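Local coordinates for Tat-secreted protein Rv2525c (Mycobacterium tuberculosis, PDB 4PMQ) that may act as a peptidoglycan hydrolase with glycosidase activity and shows esterase activity in vitro toward p-nitrophenyl esters, preferring the butyrate, at residues A[123-126]-A[127-131]. Residues are numbered along the deposited sequence; the frame is centred on the assembly and turned at random.
Sequences VPYL and RSWES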
# COMPACT_ATOMS: atom_id res chain seq x y z
N VAL A 123 -9.28 13.21 5.06
CA VAL A 123 -9.69 12.88 6.43
C VAL A 123 -11.00 12.02 6.37
O VAL A 123 -10.97 10.88 6.85
CB VAL A 123 -9.82 14.14 7.32
CG1 VAL A 123 -10.58 13.85 8.61
CG2 VAL A 123 -8.43 14.71 7.64
N PRO A 124 -12.11 12.45 5.72
CA PRO A 124 -13.29 11.56 5.72
C PRO A 124 -12.98 10.23 5.02
O PRO A 124 -13.54 9.19 5.40
CB PRO A 124 -14.38 12.35 5.01
CG PRO A 124 -13.71 13.54 4.42
CD PRO A 124 -12.42 13.77 5.13
N TYR A 125 -12.12 10.26 3.94
CA TYR A 125 -11.76 9.03 3.21
C TYR A 125 -11.10 8.01 4.16
O TYR A 125 -11.57 6.86 4.29
CB TYR A 125 -10.80 9.36 2.04
CG TYR A 125 -10.36 8.13 1.27
CD1 TYR A 125 -11.25 7.44 0.46
CD2 TYR A 125 -9.05 7.67 1.35
CE1 TYR A 125 -10.86 6.30 -0.24
CE2 TYR A 125 -8.65 6.52 0.66
CZ TYR A 125 -9.57 5.83 -0.12
OH TYR A 125 -9.21 4.69 -0.79
N LEU A 126 -10.06 8.46 4.88
CA LEU A 126 -9.31 7.60 5.81
C LEU A 126 -10.16 7.21 7.05
O LEU A 126 -10.02 6.09 7.55
CB LEU A 126 -7.99 8.26 6.23
CG LEU A 126 -6.92 8.37 5.12
CD1 LEU A 126 -5.66 9.04 5.65
CD2 LEU A 126 -6.57 7.00 4.49
N ARG A 127 -11.06 8.12 7.52
CA ARG A 127 -11.95 7.78 8.64
C ARG A 127 -12.90 6.63 8.18
O ARG A 127 -13.20 5.74 8.98
CB ARG A 127 -12.72 8.99 9.15
CG ARG A 127 -11.85 9.97 9.92
CD ARG A 127 -12.67 11.13 10.46
NE ARG A 127 -11.90 11.99 11.35
CZ ARG A 127 -12.21 13.25 11.65
NH1 ARG A 127 -13.28 13.81 11.10
NH2 ARG A 127 -11.44 13.96 12.46
N SER A 128 -13.36 6.64 6.88
CA SER A 128 -14.19 5.53 6.37
C SER A 128 -13.43 4.23 6.38
O SER A 128 -13.99 3.19 6.76
CB SER A 128 -14.69 5.83 4.96
OG SER A 128 -15.77 6.73 5.04
N TRP A 129 -12.12 4.25 5.99
CA TRP A 129 -11.31 3.05 6.09
C TRP A 129 -11.30 2.55 7.54
O TRP A 129 -11.51 1.36 7.77
CB TRP A 129 -9.88 3.30 5.58
CG TRP A 129 -9.76 3.07 4.11
CD1 TRP A 129 -10.02 3.95 3.10
CD2 TRP A 129 -9.36 1.84 3.48
NE1 TRP A 129 -9.77 3.36 1.88
CE2 TRP A 129 -9.40 2.06 2.07
CE3 TRP A 129 -9.00 0.57 3.96
CZ2 TRP A 129 -9.02 1.07 1.15
CZ3 TRP A 129 -8.63 -0.41 3.04
CH2 TRP A 129 -8.63 -0.15 1.66
N GLU A 130 -11.10 3.48 8.52
CA GLU A 130 -11.11 3.08 9.94
C GLU A 130 -12.47 2.51 10.37
O GLU A 130 -12.52 1.61 11.22
CB GLU A 130 -10.79 4.27 10.82
CG GLU A 130 -9.36 4.77 10.57
CD GLU A 130 -8.92 5.71 11.68
OE1 GLU A 130 -9.81 6.35 12.29
OE2 GLU A 130 -7.70 5.80 11.97
N SER A 131 -13.55 3.02 9.80
CA SER A 131 -14.88 2.56 10.15
C SER A 131 -15.17 1.20 9.56
O SER A 131 -16.10 0.55 10.02
CB SER A 131 -15.95 3.55 9.70
OG SER A 131 -17.21 3.13 10.21
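Within helix 115-133, the helix of a beta-alpha-beta unit between strands 105-108 and 138-142 of a glycoside hydrolase-like domain, Y125 and W129 pair one turn apart. W129 NE1 donates to Y125 OH at 3.0 Å, the hydroxyl sitting 16° out of the indole plane. The same pyrrole edge turns toward the phenol face in an offset edge-to-face stack, planes at 67°, with W129 CD1 3.8 Å from Y125 CZ. CG of Y125 stands anti to N (chi1 178°), which lets the end of the phenol come back beside the indole although the side chain sets out away from 127-131. The backbone bond from W129 N to Y125 O, 3.2 Å, joins the pair a second time. Y66 adds an edge-to-face contact to W129. On another side of the helix, V123 CG1 rests over the centre of the R127 guanidinium, 3.5 Å from R127 CZ; the arginine chain runs extended from CG to NE beside the valine. S128 OG hydrogen-bonds to A80 O of helix 79-96, tying the two helices together. The buried indole N-H thus has a phenol oxygen as acceptor, and bond and stack together probably restrict the rotation of both rings.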